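Local coordinates for protein CbbY (Rhodobacter sphaeroides, PDB 4UAS), which hydrolyses xylulose 1,5-bisphosphate, a potent inhibitor of Rubisco, to xylulose 5-phosphate and phosphate as a magnesium-dependent sugar phosphatase of the HAD superfamily, at residues Phe130-Pro133 with Ala134-Phe138; Ala143-Val147 with Ala148-Pro152; Ser153-Ile156 with Tyr157-Ala160. One frame throughout, in Å; residues are numbered along the deposited sequence.

All three contacts are local, between residues close in the chain, in one run of the HAD-type core, met in the order 1, 2, 3. Contact 1 lies in the connection from helix 119-129 to strand 140-142, an outermost strand of the parallel sheet; contact 2 follows that strand, and contact 3 opens helix 155-164. The centre of contact 1 is about 21 Å from those of the other two, whereas contacts 2 and 3 have centres about 8 Å apart and touch: Met146 CB lies 3.7 Å from Leu159 CD2, and Ile156 packs on Lys151. Contact 1 is structural packing; contact 2 brings Lys151 to the phosphate, and contact 3 places Tyr157 near the magnesium site.

Contact 1: Phe130-Pro133 with Ala134-Phe138; sequences FGHP and AREIF
Ile137 CG2 sits squarely over one face of the Phe130 ring, 4.0 Å from its centroid and almost on the ring normal, a CH-pi contact. The same methyl lies above one face of the Phe138 ring, offset toward the rim, so the methyl fills the angle between the two rings. Phe138 in turn directs its edge toward the Phe130 face in an offset edge-to-face (T-shaped) pair, with centroids 5.9 Å apart and planes at 87°. These groups pack within the connection that follows helix 119-129 and leads to strand 140-142 of the HAD-type parallel sheet.

The first torsion of Ile137 puts CG2 anti to the backbone N and CG1 beside it (chi1 -55°). The methyl is thereby given to the rings, while CD1 at the end of the other branch reaches His132 CD2 at 3.7 Å and also touches Phe130 CB. On the outer side, the extended Glu136 chain runs obliquely past Pro133; its OE2 approaches Pro133 CG at 3.4 Å, and its OE1 stands 3.1 Å from His132 ND1, with the imidazole and carboxylate planes well inclined to each other.

Residues 134-137 have helical backbone angles. Ala134 O accepts from both Ile137 N and Phe138 N, and Ala134 N is hydrogen-bonded to Glu123 OE1 of helix 119-129. Phe138 continues inward to Cys126, Leu111 and Val113, joining the turn to helix 119-129 and strand 110-114. Glu136 N donates to Pro133 O at 3.0 Å, approaching from above the carbonyl plane, 51° out of it.

Contact 2: Ala143-Val147 with Ala148-Pro152; sequences AGDMV and AEKKP. With PO4 (phosphate ion), chain C.
Lys150 and Asp145 meet because the lysine chain, extended through chi3, bends at its last torsion (chi4 67°), while Asp145 keeps CG anti to its carbonyl carbon (chi1 -62°). Lys150 NZ thus reaches Asp145 OD1 at 2.7 Å, a hydrogen-bonded salt bridge. The ammonium meets that oxygen on its anti side, 33° out of the carboxylate plane, and Lys150 CE passes 3.6 Å from Gly144 O.

A water accepts from Lys150 NZ at 2.8 Å and lies 2.7 Å from Val147 O, linking the ammonium to the backbone of the turn. Glu53, a substrate-binding residue, is a second carboxylate partner of Lys150, and Asp145 OD2 pairs with Lys52. An alanine in place of Lys150 would probably leave Asp145 OD1 and Glu53 without the cation they share, with Lys52 still at Asp145 OD2, and the water without its ammonium donor. In the same loop, Val147 CG2 rests 3.3 Å from Glu149 O.

Lys151 stays extended beyond CG and carries NZ to within 3.2 Å of phosphate O1, to which it donates a hydrogen bond. Its ammonium also forms salt bridges with Asp8, the inferred nucleophile, and Glu175, and bonds to Ala114 O. A lysine reaching the nucleophile and the phosphate from the loop between strand 140-142 and helix 155-164 is characteristic of the HAD phosphatase active site.

Contact 3: Ser153-Ile156 with Tyr157-Ala160; sequences SPDI and YRLA
Pro154 CB lies over one face of the Arg158 guanidinium, 3.6 Å from CZ, with the two side chains running side by side in the same direction. Asp155 comes to the edge of the same flat group: Arg158 NH1 donates to Asp155 OD1 at 3.0 Å, a salt bridge in which the oxygen lies in the guanidinium plane and is met nearly along its C-O axis. The carboxylate and guanidinium planes are 50° apart. The arginine chain is extended from CG to NE, with CG anti to the carbonyl carbon (chi1 -65°), which carries the guanidinium back across the first turn to both partners. Face packing and edge bond together restrain its rotation.

Beneath them is the start of helix 155-164. Arg158 N donates to Pro154 O at 3.0 Å in a nearly straight bond (165° at the hydrogen); Leu159 N follows to Asp155 O at 2.9 Å, and Ala160 N to Ile156 O. Ser153 supplies the N-terminal cap: its OG accepts from Asp155 N at 3.1 Å, so the serine that precedes the turn satisfies a backbone N-H of the opening helix. On another side of the turn, Ile156 CD1 and Leu159 CD2 meet at 4.1 Å, their side chains crossing at a slant.

Tyr157 reaches inward, its hydroxyl hydrogen-bonded to Glu175, a carboxylate shared with Lys151, and its side chain comes to about 8 Å from the magnesium ion at the nearest atoms. The first turn of helix 155-164 lies against the core: Ile156, Leu159 and Ala160 pack on Ala142 of strand 140-142, Tyr157 and Ala160 on Leu6 of strand 4-7, and Tyr157 also on Ala183 and Ala184 of helix 178-186.

Contact 1: Phe130-Pro133 with Ala134-Phe138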
loop_
_atom_site.group_PDB
_atom_site.type_symbol
_atom_site.label_atom_id
_atom_site.label_comp_id
_atom_site.label_asym_id
_atom_site.label_seq_id
_atom_site.Cartn_x
_atom_site.Cartn_y
_atom_site.Cartn_z
ATOM N N PHE A 130 11.321 -2.440 -9.416
ATOM C CA PHE A 130 11.046 -3.251 -10.557
ATOM C C PHE A 130 11.921 -2.846 -11.746
ATOM O O PHE A 130 12.043 -3.624 -12.691
ATOM C CB PHE A 130 9.574 -3.277 -10.967
ATOM C CG PHE A 130 8.604 -3.993 -10.037
ATOM C CD1 PHE A 130 8.470 -5.396 -10.117
ATOM C CD2 PHE A 130 7.790 -3.335 -9.199
ATOM C CE1 PHE A 130 7.613 -6.047 -9.326
ATOM C CE2 PHE A 130 6.913 -3.997 -8.434
ATOM C CZ PHE A 130 6.809 -5.333 -8.495
ATOM N N GLY A 131 12.469 -1.609 -11.768
ATOM C CA GLY A 131 13.246 -1.034 -12.825
ATOM C C GLY A 131 12.442 -0.636 -14.055
ATOM O O GLY A 131 12.955 -0.637 -15.163
ATOM N N HIS A 132 11.138 -0.393 -13.842
ATOM C CA HIS A 132 10.206 0.044 -14.925
ATOM C C HIS A 132 9.225 1.068 -14.401
ATOM O O HIS A 132 8.906 1.084 -13.211
ATOM C CB HIS A 132 9.378 -1.194 -15.338
ATOM C CG HIS A 132 10.169 -2.313 -15.978
ATOM N ND1 HIS A 132 10.765 -2.177 -17.190
ATOM C CD2 HIS A 132 10.512 -3.547 -15.524
ATOM C CE1 HIS A 132 11.407 -3.289 -17.489
ATOM N NE2 HIS A 132 11.278 -4.140 -16.490
ATOM N N PRO A 133 8.642 1.911 -15.294
ATOM C CA PRO A 133 7.442 2.668 -14.894
ATOM C C PRO A 133 6.315 1.734 -14.459
ATOM O O PRO A 133 6.298 0.571 -14.923
ATOM C CB PRO A 133 7.033 3.401 -16.192
ATOM C CG PRO A 133 7.767 2.708 -17.269
ATOM C CD PRO A 133 8.933 1.997 -16.729
ATOM N N ALA A 134 5.477 2.190 -13.569
ATOM C CA ALA A 134 4.480 1.312 -12.999
ATOM C C ALA A 134 3.597 0.653 -14.022
ATOM O O ALA A 134 3.143 -0.502 -13.847
ATOM C CB ALA A 134 3.672 2.099 -12.001
ATOM N N ARG A 135 3.288 1.394 -15.101
ATOM C CA ARG A 135 2.336 0.942 -16.090
ATOM C C ARG A 135 2.931 -0.157 -16.984
ATOM O O ARG A 135 2.178 -0.792 -17.718
ATOM C CB ARG A 135 1.756 2.176 -16.851
ATOM C CG ARG A 135 0.916 3.030 -15.864
ATOM C CD ARG A 135 0.343 4.374 -16.399
ATOM N NE ARG A 135 -0.126 5.203 -15.297
ATOM C CZ ARG A 135 -1.295 5.085 -14.653
ATOM N NH1 ARG A 135 -2.238 4.212 -15.098
ATOM N NH2 ARG A 135 -1.552 5.833 -13.577
ATOM N N GLU A 136 4.246 -0.415 -16.908
ATOM C CA GLU A 136 4.782 -1.595 -17.510
ATOM C C GLU A 136 4.741 -2.874 -16.692
ATOM O O GLU A 136 5.068 -3.957 -17.186
ATOM C CB GLU A 136 6.270 -1.322 -17.908
ATOM C CG GLU A 136 6.403 -0.349 -19.065
ATOM C CD GLU A 136 7.846 -0.110 -19.505
ATOM O OE1 GLU A 136 8.718 -0.974 -19.235
ATOM O OE2 GLU A 136 8.003 0.928 -20.158
ATOM N N ILE A 137 4.448 -2.723 -15.396
ATOM C CA ILE A 137 4.298 -3.855 -14.478
ATOM C C ILE A 137 2.839 -4.199 -14.285
ATOM O O ILE A 137 2.477 -5.356 -14.385
ATOM C CB ILE A 137 4.984 -3.587 -13.125
ATOM C CG1 ILE A 137 6.461 -3.207 -13.327
ATOM C CG2 ILE A 137 4.886 -4.782 -12.157
ATOM C CD1 ILE A 137 7.284 -4.293 -13.944
ATOM N N PHE A 138 2.018 -3.159 -13.998
ATOM C CA PHE A 138 0.605 -3.356 -13.630
ATOM C C PHE A 138 -0.279 -2.885 -14.782
ATOM O O PHE A 138 -0.122 -1.768 -15.307
ATOM C CB PHE A 138 0.320 -2.603 -12.354
ATOM C CG PHE A 138 1.162 -3.113 -11.205
ATOM C CD1 PHE A 138 0.830 -4.308 -10.561
ATOM C CD2 PHE A 138 2.260 -2.422 -10.755
ATOM C CE1 PHE A 138 1.640 -4.796 -9.537
ATOM C CE2 PHE A 138 3.071 -2.902 -9.742
ATOM C CZ PHE A 138 2.760 -4.091 -9.114
#

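Contact 2: Ala143-Val147 with Ala148-Pro152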
loop_
_atom_site.group_PDB
_atom_site.type_symbol
_atom_site.label_atom_id
_atom_site.label_comp_id
_atom_site.label_asym_id
_atom_site.label_seq_id
_atom_site.Cartn_x
_atom_site.Cartn_y
_atom_site.Cartn_z
ATOM N N ALA A 143 -5.191 4.054 -7.112
ATOM C CA ALA A 143 -4.360 4.671 -6.061
ATOM C C ALA A 143 -4.999 5.933 -5.507
ATOM O O ALA A 143 -5.823 6.568 -6.164
ATOM C CB ALA A 143 -2.966 4.947 -6.581
ATOM N N GLY A 144 -4.590 6.321 -4.316
ATOM C CA GLY A 144 -4.729 7.695 -3.840
ATOM C C GLY A 144 -6.194 8.128 -3.766
ATOM O O GLY A 144 -7.040 7.462 -3.249
ATOM N N ASP A 145 -6.439 9.302 -4.336
ATOM C CA ASP A 145 -7.727 9.939 -4.296
ATOM C C ASP A 145 -8.598 9.565 -5.469
ATOM O O ASP A 145 -9.592 10.236 -5.781
ATOM C CB ASP A 145 -7.567 11.452 -4.164
ATOM C CG ASP A 145 -6.871 11.900 -2.897
ATOM O OD1 ASP A 145 -6.438 11.072 -1.998
ATOM O OD2 ASP A 145 -6.631 13.098 -2.745
ATOM N N MET A 146 -8.339 8.445 -6.106
ATOM C CA MET A 146 -9.203 7.915 -7.160
ATOM C C MET A 146 -10.572 7.486 -6.659
ATOM O O MET A 146 -11.484 7.333 -7.455
ATOM C CB MET A 146 -8.526 6.818 -7.985
ATOM C CG MET A 146 -7.356 7.304 -8.793
ATOM S SD MET A 146 -6.534 5.939 -9.649
ATOM C CE MET A 146 -4.919 6.713 -10.005
ATOM N N VAL A 147 -10.673 7.238 -5.365
ATOM C CA VAL A 147 -11.943 7.030 -4.728
ATOM C C VAL A 147 -12.066 7.995 -3.558
ATOM O O VAL A 147 -11.080 8.443 -2.997
ATOM C CB VAL A 147 -12.155 5.570 -4.250
ATOM C CG1 VAL A 147 -12.149 4.607 -5.421
ATOM C CG2 VAL A 147 -11.138 5.149 -3.243
ATOM N N ALA A 148 -13.286 8.278 -3.105
ATOM C CA ALA A 148 -13.544 9.185 -1.989
ATOM C C ALA A 148 -13.244 8.568 -0.617
ATOM O O ALA A 148 -12.850 9.276 0.303
ATOM C CB ALA A 148 -14.966 9.677 -2.008
ATOM N N GLU A 149 -13.482 7.264 -0.489
ATOM C CA GLU A 149 -13.325 6.575 0.795
ATOM C C GLU A 149 -12.214 5.532 0.674
ATOM O O GLU A 149 -12.308 4.641 -0.153
ATOM C CB GLU A 149 -14.642 5.907 1.157
ATOM C CG GLU A 149 -15.848 6.752 1.222
ATOM C CD GLU A 149 -15.792 7.728 2.310
ATOM O OE1 GLU A 149 -15.182 7.450 3.338
ATOM O OE2 GLU A 149 -16.479 8.794 2.120
ATOM N N LYS A 150 -11.187 5.691 1.496
ATOM C CA LYS A 150 -10.019 4.831 1.460
ATOM C C LYS A 150 -10.231 3.583 2.339
ATOM O O LYS A 150 -11.187 3.466 3.117
ATOM C CB LYS A 150 -8.741 5.584 1.895
ATOM C CG LYS A 150 -8.344 6.666 0.855
ATOM C CD LYS A 150 -7.059 7.352 1.311
ATOM C CE LYS A 150 -6.382 8.181 0.268
ATOM N NZ LYS A 150 -7.212 9.344 -0.061
ATOM N N LYS A 151 -9.352 2.608 2.136
ATOM C CA LYS A 151 -9.366 1.374 2.941
ATOM C C LYS A 151 -9.532 1.765 4.413
ATOM O O LYS A 151 -8.869 2.691 4.888
ATOM C CB LYS A 151 -8.094 0.554 2.729
ATOM C CG LYS A 151 -7.844 0.139 1.266
ATOM C CD LYS A 151 -6.612 -0.774 1.155
ATOM C CE LYS A 151 -6.077 -0.879 -0.241
ATOM N NZ LYS A 151 -4.766 -1.585 -0.270
ATOM N N PRO A 152 -10.425 1.129 5.166
ATOM C CA PRO A 152 -11.044 -0.176 4.918
ATOM C C PRO A 152 -12.234 -0.205 3.970
ATOM O O PRO A 152 -12.756 -1.277 3.682
ATOM C CB PRO A 152 -11.497 -0.615 6.321
ATOM C CG PRO A 152 -11.797 0.693 7.008
ATOM C CD PRO A 152 -10.696 1.612 6.546
HETATM P P PO4 C . -1.427 0.734 1.080
HETATM O O1 PO4 C . -2.994 0.855 0.887
HETATM O O2 PO4 C . -0.931 2.115 1.678
HETATM O O3 PO4 C . -0.601 0.494 -0.172
HETATM O O4 PO4 C . -1.078 -0.334 2.172
HETATM O O HOH W 1 -9.864 9.608 -0.853
#

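Contact 3: Ser153-Ile156 with Tyr157-Ala160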
loop_
_atom_site.group_PDB
_atom_site.type_symbol
_atom_site.label_atom_id
_atom_site.label_comp_id
_atom_site.label_asym_id
_atom_site.label_seq_id
_atom_site.Cartn_x
_atom_site.Cartn_y
_atom_site.Cartn_z
ATOM N N SER A 153 -12.655 0.935 3.423
ATOM C CA SER A 153 -13.668 0.879 2.365
ATOM C C SER A 153 -13.149 0.043 1.223
ATOM O O SER A 153 -12.010 0.204 0.783
ATOM C CB SER A 153 -13.993 2.268 1.795
ATOM O OG SER A 153 -14.761 2.135 0.606
ATOM N N PRO A 154 -14.014 -0.829 0.636
ATOM C CA PRO A 154 -13.624 -1.614 -0.567
ATOM C C PRO A 154 -13.539 -0.798 -1.856
ATOM O O PRO A 154 -13.202 -1.398 -2.877
ATOM C CB PRO A 154 -14.742 -2.668 -0.661
ATOM C CG PRO A 154 -15.335 -2.711 0.722
ATOM C CD PRO A 154 -15.309 -1.271 1.163
ATOM N N ASP A 155 -13.895 0.487 -1.828
ATOM C CA ASP A 155 -14.055 1.197 -3.097
ATOM C C ASP A 155 -12.833 1.136 -4.010
ATOM O O ASP A 155 -13.017 1.051 -5.220
ATOM C CB ASP A 155 -14.527 2.594 -2.824
ATOM C CG ASP A 155 -16.027 2.606 -2.337
ATOM O OD1 ASP A 155 -16.701 1.526 -2.460
ATOM O OD2 ASP A 155 -16.506 3.665 -1.944
ATOM N N ILE A 156 -11.610 1.196 -3.499
ATOM C CA ILE A 156 -10.456 1.180 -4.361
ATOM C C ILE A 156 -10.339 -0.186 -5.080
ATOM O O ILE A 156 -9.902 -0.255 -6.236
ATOM C CB ILE A 156 -9.172 1.508 -3.573
ATOM C CG1 ILE A 156 -8.038 1.918 -4.505
ATOM C CG2 ILE A 156 -8.792 0.435 -2.580
ATOM C CD1 ILE A 156 -8.296 3.221 -5.272
ATOM N N TYR A 157 -10.687 -1.286 -4.405
ATOM C CA TYR A 157 -10.729 -2.587 -5.031
ATOM C C TYR A 157 -11.822 -2.711 -6.053
ATOM O O TYR A 157 -11.652 -3.310 -7.114
ATOM C CB TYR A 157 -10.825 -3.708 -3.983
ATOM C CG TYR A 157 -9.514 -4.066 -3.294
ATOM C CD1 TYR A 157 -9.231 -3.733 -2.000
ATOM C CD2 TYR A 157 -8.570 -4.799 -3.991
ATOM C CE1 TYR A 157 -8.025 -4.112 -1.397
ATOM C CE2 TYR A 157 -7.387 -5.183 -3.421
ATOM C CZ TYR A 157 -7.093 -4.827 -2.134
ATOM O OH TYR A 157 -5.929 -5.258 -1.578
ATOM N N ARG A 158 -13.001 -2.152 -5.750
ATOM C CA ARG A 158 -14.087 -2.112 -6.744
ATOM C C ARG A 158 -13.688 -1.355 -7.989
ATOM O O ARG A 158 -14.020 -1.792 -9.107
ATOM C CB ARG A 158 -15.331 -1.518 -6.110
ATOM C CG ARG A 158 -15.907 -2.380 -4.993
ATOM C CD ARG A 158 -17.070 -1.745 -4.271
ATOM N NE ARG A 158 -17.606 -2.640 -3.266
ATOM C CZ ARG A 158 -18.036 -2.306 -2.075
ATOM N NH1 ARG A 158 -17.990 -1.044 -1.620
ATOM N NH2 ARG A 158 -18.514 -3.269 -1.319
ATOM N N LEU A 159 -12.969 -0.261 -7.829
ATOM C CA LEU A 159 -12.460 0.498 -8.990
ATOM C C LEU A 159 -11.532 -0.384 -9.804
ATOM O O LEU A 159 -11.662 -0.513 -11.022
ATOM C CB LEU A 159 -11.763 1.762 -8.486
ATOM C CG LEU A 159 -10.915 2.495 -9.514
ATOM C CD1 LEU A 159 -11.649 2.887 -10.737
ATOM C CD2 LEU A 159 -10.136 3.618 -8.867
ATOM N N ALA A 160 -10.534 -1.006 -9.142
ATOM C CA ALA A 160 -9.576 -1.818 -9.833
ATOM C C ALA A 160 -10.255 -2.944 -10.587
ATOM O O ALA A 160 -9.872 -3.261 -11.733
ATOM C CB ALA A 160 -8.566 -2.365 -8.834
#